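PDB 1QOR: quinone oxidoreductase 1 from Escherichia coli, which catalyses the one-electron reduction of quinones to 1,4-benzosemiquinones, using NADPH as the electron donor. Local coordinates for residues A[30-35]-A[69-74]; A[143-148]-A[169-174]; A[156-161]-A[184-189]. All blocks are in the same frame, centred on the assembly; numbering follows the deposited sequence.

Contact 1 of 3, residues A[30-35]-A[69-74]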
loop_
_atom_site.group_PDB
_atom_site.type_symbol
_atom_site.label_atom_id
_atom_site.label_comp_id
_atom_site.label_asym_id
_atom_site.label_seq_id
_atom_site.Cartn_x
_atom_site.Cartn_y
_atom_site.Cartn_z
ATOM N N GLU A 30 1.476 -9.269 35.588
ATOM C CA GLU A 30 2.323 -10.246 34.929
ATOM C C GLU A 30 2.230 -11.645 35.545
ATOM O O GLU A 30 1.672 -11.834 36.617
ATOM C CB GLU A 30 3.790 -9.804 35.030
ATOM C CG GLU A 30 4.096 -8.429 34.447
ATOM C CD GLU A 30 5.592 -8.087 34.443
ATOM O OE1 GLU A 30 6.333 -8.537 35.344
ATOM O OE2 GLU A 30 6.028 -7.350 33.530
ATOM N N ILE A 31 2.798 -12.626 34.855
ATOM C CA ILE A 31 2.866 -14.004 35.343
ATOM C C ILE A 31 4.338 -14.346 35.102
ATOM O O ILE A 31 5.005 -13.685 34.288
ATOM C CB ILE A 31 1.988 -14.987 34.511
ATOM C CG1 ILE A 31 2.414 -14.981 33.024
ATOM C CG2 ILE A 31 0.531 -14.658 34.703
ATOM C CD1 ILE A 31 1.674 -15.942 32.092
ATOM N N GLN A 32 4.867 -15.303 35.852
ATOM C CA GLN A 32 6.240 -15.733 35.678
ATOM C C GLN A 32 6.155 -17.131 35.102
ATOM O O GLN A 32 5.423 -17.978 35.641
ATOM C CB GLN A 32 6.931 -15.796 37.013
ATOM C CG GLN A 32 8.268 -16.467 36.948
ATOM C CD GLN A 32 9.072 -16.144 38.177
ATOM O OE1 GLN A 32 9.440 -14.974 38.398
ATOM N NE2 GLN A 32 9.323 -17.157 39.013
ATOM N N VAL A 33 6.947 -17.408 34.072
ATOM C CA VAL A 33 6.894 -18.714 33.415
ATOM C C VAL A 33 8.222 -19.418 33.363
ATOM O O VAL A 33 9.248 -18.803 33.090
ATOM C CB VAL A 33 6.351 -18.556 31.960
ATOM C CG1 VAL A 33 6.447 -19.848 31.170
ATOM C CG2 VAL A 33 4.921 -18.027 31.993
ATOM N N GLU A 34 8.225 -20.686 33.733
ATOM C CA GLU A 34 9.448 -21.458 33.646
ATOM C C GLU A 34 9.351 -21.998 32.217
ATOM O O GLU A 34 8.444 -22.812 31.914
ATOM C CB GLU A 34 9.427 -22.634 34.602
ATOM C CG GLU A 34 9.505 -22.326 36.074
ATOM C CD GLU A 34 9.296 -23.608 36.878
ATOM O OE1 GLU A 34 10.126 -24.557 36.745
ATOM O OE2 GLU A 34 8.249 -23.697 37.573
ATOM N N ASN A 35 10.251 -21.545 31.345
ATOM C CA ASN A 35 10.226 -21.931 29.944
ATOM C C ASN A 35 10.691 -23.360 29.713
ATOM O O ASN A 35 11.682 -23.782 30.283
ATOM C CB ASN A 35 11.029 -20.930 29.109
ATOM C CG ASN A 35 10.352 -19.532 29.026
ATOM O OD1 ASN A 35 11.033 -18.530 28.810
ATOM N ND2 ASN A 35 9.039 -19.472 29.187
ATOM N N VAL A 69 3.369 -21.760 34.278
ATOM C CA VAL A 69 3.319 -20.577 35.101
ATOM C C VAL A 69 3.768 -20.911 36.526
ATOM O O VAL A 69 3.154 -21.742 37.203
ATOM C CB VAL A 69 1.920 -20.019 35.098
ATOM C CG1 VAL A 69 1.791 -18.877 36.070
ATOM C CG2 VAL A 69 1.595 -19.554 33.718
ATOM N N SER A 70 4.890 -20.346 36.953
ATOM C CA SER A 70 5.364 -20.592 38.316
ATOM C C SER A 70 4.763 -19.598 39.316
ATOM O O SER A 70 4.426 -19.975 40.402
ATOM C CB SER A 70 6.882 -20.576 38.377
ATOM O OG SER A 70 7.332 -19.321 37.921
ATOM N N LYS A 71 4.585 -18.344 38.937
ATOM C CA LYS A 71 3.994 -17.370 39.857
ATOM C C LYS A 71 3.048 -16.455 39.111
ATOM O O LYS A 71 3.191 -16.277 37.905
ATOM C CB LYS A 71 5.074 -16.493 40.506
ATOM C CG LYS A 71 6.205 -17.239 41.195
ATOM C CD LYS A 71 7.124 -16.233 41.814
ATOM C CE LYS A 71 8.323 -16.895 42.416
ATOM N NZ LYS A 71 9.266 -15.820 42.841
ATOM N N VAL A 72 2.180 -15.768 39.844
ATOM C CA VAL A 72 1.205 -14.864 39.241
ATOM C C VAL A 72 1.105 -13.538 39.999
ATOM O O VAL A 72 1.054 -13.531 41.225
ATOM C CB VAL A 72 -0.206 -15.524 39.201
ATOM C CG1 VAL A 72 -1.225 -14.538 38.723
ATOM C CG2 VAL A 72 -0.218 -16.718 38.280
ATOM N N GLY A 73 1.067 -12.434 39.260
ATOM C CA GLY A 73 0.954 -11.110 39.841
ATOM C C GLY A 73 -0.390 -10.946 40.524
ATOM O O GLY A 73 -1.367 -11.652 40.205
ATOM N N SER A 74 -0.462 -9.970 41.425
ATOM C CA SER A 74 -1.675 -9.723 42.213
ATOM C C SER A 74 -2.919 -9.366 41.413
ATOM O O SER A 74 -4.029 -9.713 41.818
ATOM C CB SER A 74 -1.420 -8.660 43.287
ATOM O OG SER A 74 -0.966 -7.456 42.693
#
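Ile31, Val33 and Val69 make the buried apolar half of this contact, on one face of two antiparallel strands. The first torsion of Ile31 sets CG1 between its backbone N and carbonyl carbon (chi1 59°), and from there Ile31 CD1 comes to 4.0 Å from Val69 CG2, the two side chains crossing at about a right angle. Val33 CG2 meets the same methyl, Val69 CG2, at 4.0 Å, and Val85 of strand 84-87 packs against both valines. Between the strands, Gln32 N donates to Lys71 O in a nearly straight bond of 2.8 Å (171°). Opposite Gln32 the register slips by one residue: Ser70 and Lys71 both face it, a classic beta bulge in the sheet of the GroES-like domain. Gln32 O gathers both backbone N-H groups, with Ser70 N at 2.8 Å and Lys71 N more weakly at 3.4 Å, and Ser70 OG adds another weak bond. Past the bulge, Gly73 N closes on Glu30 O at 2.8 Å. The other face is polar, with Gln32 buried tightly against Ser70: Gln32 CG passes 3.2 Å from Ser70 OG. Its looser margin, at Lys71 and Glu34, is partly exposed. There the extended chains of Gln32 and Lys71 lie side by side, pointing the same way, Lys71 NZ reaching its salt-bridge partner Asp25, and the extended Glu34 side chain brings OE2 to 3.5 Å from Ser70 CB. An alanine in place of Gln32 would probably open a gap beside the Ser70 hydroxyl and leave the outer methylenes of Lys71 without the amide end beside them.

Contact 2 of 3, residues A[143-148]-A[169-174]. With NDP (NADPH dihydro-nicotinamide-adenine-dinucleotide phosphate), chain D.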
loop_
_atom_site.group_PDB
_atom_site.type_symbol
_atom_site.label_atom_id
_atom_site.label_comp_id
_atom_site.label_asym_id
_atom_site.label_seq_id
_atom_site.Cartn_x
_atom_site.Cartn_y
_atom_site.Cartn_z
ATOM N N GLN A 143 -5.051 -18.447 -6.621
ATOM C CA GLN A 143 -3.614 -18.662 -6.790
ATOM C C GLN A 143 -2.912 -17.403 -6.265
ATOM O O GLN A 143 -3.343 -16.304 -6.545
ATOM C CB GLN A 143 -3.251 -18.832 -8.269
ATOM C CG GLN A 143 -3.998 -19.955 -8.991
ATOM C CD GLN A 143 -3.621 -20.092 -10.478
ATOM O OE1 GLN A 143 -4.038 -21.033 -11.136
ATOM N NE2 GLN A 143 -2.859 -19.170 -10.999
ATOM N N PHE A 144 -1.833 -17.550 -5.522
ATOM C CA PHE A 144 -1.142 -16.378 -5.016
ATOM C C PHE A 144 0.279 -16.830 -4.748
ATOM O O PHE A 144 0.525 -18.046 -4.617
ATOM C CB PHE A 144 -1.800 -15.851 -3.731
ATOM C CG PHE A 144 -1.779 -16.827 -2.592
ATOM C CD1 PHE A 144 -2.737 -17.856 -2.501
ATOM C CD2 PHE A 144 -0.810 -16.720 -1.575
ATOM C CE1 PHE A 144 -2.735 -18.752 -1.414
ATOM C CE2 PHE A 144 -0.814 -17.625 -0.487
ATOM C CZ PHE A 144 -1.787 -18.638 -0.416
ATOM N N LEU A 145 1.195 -15.871 -4.660
ATOM C CA LEU A 145 2.595 -16.165 -4.425
ATOM C C LEU A 145 3.017 -15.972 -2.944
ATOM O O LEU A 145 2.567 -15.012 -2.267
ATOM C CB LEU A 145 3.443 -15.318 -5.380
ATOM C CG LEU A 145 4.964 -15.462 -5.349
ATOM C CD1 LEU A 145 5.352 -16.806 -5.870
ATOM C CD2 LEU A 145 5.591 -14.336 -6.202
ATOM N N PHE A 146 3.902 -16.850 -2.447
ATOM C CA PHE A 146 4.339 -16.778 -1.062
ATOM C C PHE A 146 5.790 -17.181 -1.056
ATOM O O PHE A 146 6.114 -18.319 -1.364
ATOM C CB PHE A 146 3.491 -17.713 -0.193
ATOM C CG PHE A 146 3.507 -17.387 1.282
ATOM C CD1 PHE A 146 4.647 -17.634 2.064
ATOM C CD2 PHE A 146 2.384 -16.834 1.897
ATOM C CE1 PHE A 146 4.662 -17.330 3.452
ATOM C CE2 PHE A 146 2.383 -16.526 3.269
ATOM C CZ PHE A 146 3.534 -16.779 4.050
ATOM N N HIS A 147 6.668 -16.242 -0.718
ATOM C CA HIS A 147 8.104 -16.457 -0.711
ATOM C C HIS A 147 8.647 -17.237 0.436
ATOM O O HIS A 147 8.060 -17.265 1.498
ATOM C CB HIS A 147 8.820 -15.120 -0.788
ATOM C CG HIS A 147 8.697 -14.455 -2.126
ATOM N ND1 HIS A 147 9.623 -14.623 -3.133
ATOM C CD2 HIS A 147 7.779 -13.590 -2.610
ATOM C CE1 HIS A 147 9.288 -13.880 -4.172
ATOM N NE2 HIS A 147 8.172 -13.242 -3.879
ATOM N N ALA A 148 9.784 -17.878 0.215
ATOM C CA ALA A 148 10.454 -18.658 1.259
ATOM C C ALA A 148 9.460 -19.655 1.898
ATOM O O ALA A 148 9.265 -19.701 3.136
ATOM C CB ALA A 148 11.076 -17.667 2.319
ATOM N N ILE A 169 1.591 -20.664 -4.571
ATOM C CA ILE A 169 2.717 -20.876 -5.461
ATOM C C ILE A 169 3.889 -20.380 -4.568
ATOM O O ILE A 169 3.943 -19.201 -4.216
ATOM C CB ILE A 169 2.571 -19.997 -6.733
ATOM C CG1 ILE A 169 1.298 -20.366 -7.504
ATOM C CG2 ILE A 169 3.850 -20.004 -7.557
ATOM C CD1 ILE A 169 0.856 -19.274 -8.499
ATOM N N GLY A 170 4.780 -21.264 -4.134
ATOM C CA GLY A 170 5.856 -20.846 -3.247
ATOM C C GLY A 170 7.182 -20.708 -3.946
ATOM O O GLY A 170 7.293 -21.184 -5.075
ATOM N N THR A 171 8.129 -19.973 -3.349
ATOM C CA THR A 171 9.471 -19.839 -3.904
ATOM C C THR A 171 10.371 -20.394 -2.831
ATOM O O THR A 171 10.089 -20.201 -1.652
ATOM C CB THR A 171 9.910 -18.359 -4.150
ATOM O OG1 THR A 171 9.868 -17.630 -2.922
ATOM C CG2 THR A 171 9.010 -17.685 -5.175
ATOM N N VAL A 172 11.441 -21.086 -3.211
ATOM C CA VAL A 172 12.380 -21.672 -2.249
ATOM C C VAL A 172 13.740 -21.591 -2.883
ATOM O O VAL A 172 13.840 -21.384 -4.091
ATOM C CB VAL A 172 12.101 -23.179 -1.950
ATOM C CG1 VAL A 172 10.763 -23.365 -1.251
ATOM C CG2 VAL A 172 12.146 -23.999 -3.252
ATOM N N GLY A 173 14.786 -21.766 -2.081
ATOM C CA GLY A 173 16.134 -21.696 -2.613
ATOM C C GLY A 173 16.805 -22.996 -3.072
ATOM O O GLY A 173 17.866 -22.942 -3.691
ATOM N N THR A 174 16.270 -24.160 -2.721
ATOM C CA THR A 174 16.901 -25.397 -3.167
ATOM C C THR A 174 15.846 -26.431 -3.545
ATOM O O THR A 174 14.660 -26.260 -3.200
ATOM C CB THR A 174 17.769 -25.983 -2.077
ATOM O OG1 THR A 174 16.925 -26.499 -1.051
ATOM C CG2 THR A 174 18.663 -24.926 -1.473
HETATM P PA NDP D . 12.623 -18.708 7.995
HETATM O O1A NDP D . 12.689 -19.960 8.792
HETATM O O2A NDP D . 11.599 -18.603 6.923
HETATM O O5B NDP D . 14.025 -18.325 7.453
HETATM C C5B NDP D . 14.229 -17.333 6.482
HETATM C C4B NDP D . 14.251 -17.981 5.130
HETATM O O4B NDP D . 14.185 -16.856 4.264
HETATM C C3B NDP D . 15.529 -18.728 4.726
HETATM O O3B NDP D . 15.472 -20.093 5.220
HETATM C C2B NDP D . 15.592 -18.483 3.226
HETATM O O2B NDP D . 14.942 -19.566 2.573
HETATM C C1B NDP D . 14.828 -17.103 3.022
HETATM N N9A NDP D . 15.868 -16.168 2.564
HETATM C C8A NDP D . 15.966 -15.578 1.373
HETATM N N7A NDP D . 17.079 -14.835 1.325
HETATM C C5A NDP D . 17.637 -14.995 2.504
HETATM C C6A NDP D . 18.842 -14.429 2.901
HETATM N N6A NDP D . 19.567 -13.642 2.115
HETATM N N1A NDP D . 19.244 -14.736 4.135
HETATM C C2A NDP D . 18.533 -15.547 4.967
HETATM N N3A NDP D . 17.378 -16.089 4.571
HETATM C C4A NDP D . 16.918 -15.821 3.314
HETATM O O3 NDP D . 12.255 -17.618 9.093
HETATM P PN NDP D . 10.981 -17.272 9.962
HETATM O O1N NDP D . 9.846 -18.233 9.719
HETATM O O2N NDP D . 11.429 -17.009 11.382
HETATM O O5D NDP D . 10.612 -15.817 9.283
HETATM C C5D NDP D . 10.343 -15.608 7.903
HETATM C C4D NDP D . 10.256 -14.152 7.587
HETATM O O4D NDP D . 9.046 -13.589 8.144
HETATM C C3D NDP D . 11.413 -13.334 8.148
HETATM O O3D NDP D . 11.831 -12.357 7.190
HETATM C C2D NDP D . 10.760 -12.680 9.385
HETATM O O2D NDP D . 11.436 -11.510 9.773
HETATM C C1D NDP D . 9.370 -12.362 8.912
HETATM N N1N NDP D . 8.225 -12.326 9.862
HETATM C C2N NDP D . 7.356 -11.264 9.829
HETATM C C3N NDP D . 6.291 -11.258 10.714
HETATM C C7N NDP D . 5.275 -10.124 10.695
HETATM O O7N NDP D . 4.304 -10.130 11.443
HETATM N N7N NDP D . 5.528 -9.171 9.821
HETATM C C4N NDP D . 6.084 -12.289 11.613
HETATM C C5N NDP D . 6.980 -13.366 11.630
HETATM C C6N NDP D . 8.052 -13.365 10.753
HETATM P P2B NDP D . 15.374 -20.022 1.031
HETATM O O1X NDP D . 14.316 -20.970 0.620
HETATM O O2X NDP D . 15.379 -18.786 0.239
HETATM O O3X NDP D . 16.715 -20.609 1.212
#
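Leu145 and Ile169 pair across two parallel strands, 143-146 and 167-172, which with helix 152-164 between them form a beta-alpha-beta unit of the Rossmann-type NADPH-binding domain. The side chain of Leu145 can be followed outward past Ile169 O. CB starts 4.1 Å from Ile169 O, CG stays about as far, and CD1 closes to 3.2 Å from the same Ile169 O, a tight apolar approach to a carbonyl oxygen. Leu145 CD1 also touches CG2 of Ile169. On its other contact, Leu145 CD1 lies 3.8 Å from Thr171 CG2, and the two side chains cross at about a right angle. The Ile169 carbonyl is meanwhile held by Phe146 N, and Ile169 N donates to Phe144 O at 2.8 Å. Further along the strands, Thr171 N reaches Phe146 O in a longer bond. Thr171 turns its hydroxyl between its backbone N and carbonyl carbon (chi1 59°), which brings OG1 within 3.1 Å of Ala148 N, its hydrogen-bond donor. The same OG1 lies 3.0 Å from His147 ND1, set obliquely to the imidazole, while NE2 at the far side of that ring has a weak bond to Ser225. The opposite face carries the rings of Phe144 and Phe146, packed on Ala161 and Ala157 of helix 152-164. At the C-terminal ends of the strands the cofactor comes in: Ala148 CB lies against its adenosine ribose, and Gly173 N donates to O1X of the NADPH 2'-phosphate at 2.9 Å.

Contact 3 of 3, residues A[156-161]-A[184-189]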
loop_
_atom_site.group_PDB
_atom_site.type_symbol
_atom_site.label_atom_id
_atom_site.label_comp_id
_atom_site.label_asym_id
_atom_site.label_seq_id
_atom_site.Cartn_x
_atom_site.Cartn_y
_atom_site.Cartn_z
ATOM N N ILE A 156 4.085 -23.392 7.551
ATOM C CA ILE A 156 2.767 -23.256 8.155
ATOM C C ILE A 156 1.835 -22.638 7.097
ATOM O O ILE A 156 0.655 -23.013 6.975
ATOM C CB ILE A 156 2.788 -22.360 9.421
ATOM C CG1 ILE A 156 3.526 -23.065 10.551
ATOM C CG2 ILE A 156 1.376 -22.014 9.859
ATOM C CD1 ILE A 156 3.787 -22.165 11.795
ATOM N N ALA A 157 2.358 -21.685 6.330
ATOM C CA ALA A 157 1.544 -21.044 5.303
ATOM C C ALA A 157 1.077 -22.093 4.249
ATOM O O ALA A 157 -0.067 -22.070 3.797
ATOM C CB ALA A 157 2.326 -19.895 4.641
ATOM N N CYS A 158 1.968 -22.982 3.839
ATOM C CA CYS A 158 1.605 -24.037 2.883
ATOM C C CYS A 158 0.374 -24.888 3.357
ATOM O O CYS A 158 -0.594 -25.071 2.615
ATOM C CB CYS A 158 2.806 -24.945 2.679
ATOM S SG CYS A 158 4.100 -24.234 1.686
ATOM N N GLN A 159 0.398 -25.310 4.627
ATOM C CA GLN A 159 -0.613 -26.154 5.220
ATOM C C GLN A 159 -1.886 -25.427 5.438
ATOM O O GLN A 159 -2.971 -25.996 5.233
ATOM C CB GLN A 159 -0.079 -26.753 6.510
ATOM C CG GLN A 159 1.234 -27.504 6.292
ATOM C CD GLN A 159 1.786 -28.152 7.548
ATOM O OE1 GLN A 159 1.283 -29.201 7.989
ATOM N NE2 GLN A 159 2.845 -27.535 8.142
ATOM N N TRP A 160 -1.789 -24.157 5.856
ATOM C CA TRP A 160 -2.998 -23.361 6.052
ATOM C C TRP A 160 -3.672 -23.043 4.693
ATOM O O TRP A 160 -4.899 -23.150 4.566
ATOM C CB TRP A 160 -2.704 -22.080 6.848
ATOM C CG TRP A 160 -3.888 -21.617 7.596
ATOM C CD1 TRP A 160 -5.199 -21.619 7.164
ATOM C CD2 TRP A 160 -3.905 -21.082 8.937
ATOM N NE1 TRP A 160 -6.024 -21.110 8.164
ATOM C CE2 TRP A 160 -5.254 -20.773 9.253
ATOM C CE3 TRP A 160 -2.911 -20.842 9.899
ATOM C CZ2 TRP A 160 -5.631 -20.236 10.494
ATOM C CZ3 TRP A 160 -3.281 -20.315 11.131
ATOM C CH2 TRP A 160 -4.633 -20.016 11.418
ATOM N N ALA A 161 -2.868 -22.698 3.683
ATOM C CA ALA A 161 -3.399 -22.401 2.350
ATOM C C ALA A 161 -4.157 -23.639 1.804
ATOM O O ALA A 161 -5.279 -23.519 1.283
ATOM C CB ALA A 161 -2.302 -22.000 1.434
ATOM N N ALA A 184 4.151 -30.236 2.105
ATOM C CA ALA A 184 3.296 -29.472 3.040
ATOM C C ALA A 184 2.017 -28.941 2.375
ATOM O O ALA A 184 1.041 -28.634 3.059
ATOM C CB ALA A 184 4.064 -28.328 3.660
ATOM N N GLY A 185 1.963 -28.835 1.049
ATOM C CA GLY A 185 0.718 -28.320 0.500
ATOM C C GLY A 185 0.810 -27.183 -0.497
ATOM O O GLY A 185 -0.221 -26.674 -0.914
ATOM N N ALA A 186 2.013 -26.789 -0.897
ATOM C CA ALA A 186 2.160 -25.758 -1.906
ATOM C C ALA A 186 1.677 -26.394 -3.213
ATOM O O ALA A 186 2.026 -27.548 -3.517
ATOM C CB ALA A 186 3.603 -25.383 -2.051
ATOM N N TRP A 187 0.899 -25.641 -3.991
ATOM C CA TRP A 187 0.376 -26.104 -5.258
ATOM C C TRP A 187 1.507 -26.267 -6.256
ATOM O O TRP A 187 1.631 -27.309 -6.874
ATOM C CB TRP A 187 -0.662 -25.139 -5.754
ATOM C CG TRP A 187 -1.311 -25.530 -7.053
ATOM C CD1 TRP A 187 -2.084 -26.636 -7.298
ATOM C CD2 TRP A 187 -1.344 -24.747 -8.246
ATOM N NE1 TRP A 187 -2.612 -26.569 -8.560
ATOM C CE2 TRP A 187 -2.174 -25.424 -9.167
ATOM C CE3 TRP A 187 -0.756 -23.535 -8.623
ATOM C CZ2 TRP A 187 -2.436 -24.930 -10.440
ATOM C CZ3 TRP A 187 -1.016 -23.036 -9.897
ATOM C CH2 TRP A 187 -1.851 -23.733 -10.790
ATOM N N GLN A 188 2.341 -25.251 -6.394
ATOM C CA GLN A 188 3.504 -25.285 -7.275
ATOM C C GLN A 188 4.595 -24.502 -6.544
ATOM O O GLN A 188 4.283 -23.698 -5.648
ATOM C CB GLN A 188 3.197 -24.672 -8.651
ATOM C CG GLN A 188 2.233 -25.554 -9.502
ATOM C CD GLN A 188 2.168 -25.150 -10.973
ATOM O OE1 GLN A 188 3.167 -25.206 -11.683
ATOM N NE2 GLN A 188 0.974 -24.771 -11.435
ATOM N N VAL A 189 5.852 -24.747 -6.908
ATOM C CA VAL A 189 6.999 -24.110 -6.268
ATOM C C VAL A 189 7.994 -23.705 -7.334
ATOM O O VAL A 189 8.279 -24.478 -8.249
ATOM C CB VAL A 189 7.716 -25.119 -5.298
ATOM C CG1 VAL A 189 9.073 -24.582 -4.838
ATOM C CG2 VAL A 189 6.808 -25.456 -4.082
#
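The flat amide of Gln159 ends a side chain that lies against Ala184; a second flat group, the indole of Trp187, sits farther along 184-189, away from the helix. One face of the indole carries Gln188 NE2, 3.0 Å above the plane and displaced toward the rim, while Gln143 of strand 143-146 reaches the ring at CH2. The Gln159 amide is fixed by both its polar atoms, OE1 accepting from Lys293 N and NE2 donating to Leu155 O one turn back in its own helix. That leaves the aliphatic part of the side chain to make the contact. CG, anti to its own carbonyl carbon (chi1 -55°), passes 3.4 Å from Ala184 O and 4.0 Å from Ala184 CB. One residue earlier in the helix, Cys158 CB meets Ala184 CB at 3.7 Å. No hydrogen bond joins the two segments. Cys158 SG, also anti to its carbonyl carbon (chi1 -74°), lies 3.9 Å from Ala186 CB, and Ala186 rests in turn on Leu168 of strand 167-172. The two helices concerned, 152-164 and 175-184, are the successive crossovers of the Rossmann fold, leading from strand 143-146 to 167-172 and from there to 188-191; the end of the second rests against the side of the first. Helix 175-184 stops in a Schellman motif, with Gly185 at a positive phi of 130°. A side chain at this glycine would press against the carbonyl oxygen of Ala184 and also against Cys158 O, so its absence lets the backbones draw near, with Cys158 CA 5.0 Å from Gly185 CA. Away from this side, Ile156 and Trp160 turn to helix 115-135, packing on Val128.

Along the chain contact 1 comes first and is complete before the other two begin. It belongs to the GroES-like domain, with its centre about 40 Å from that of contact 2 and 37 Å from that of contact 3, on the opposite side of the chain's centre. Contacts 2 and 3 alternate along the sequence and lie about 9 Å apart between centres in the NADPH-binding domain. Both reach the parallel sheet, where Gly170 N probably bonds to Gln188 O and Val172 packs on Val189. Contact 2 reaches the cofactor; contact 3 sets the end of helix 175-184 against helix 152-164, which links the two strands of contact 2. Contact 1 lies away from the annotated sites.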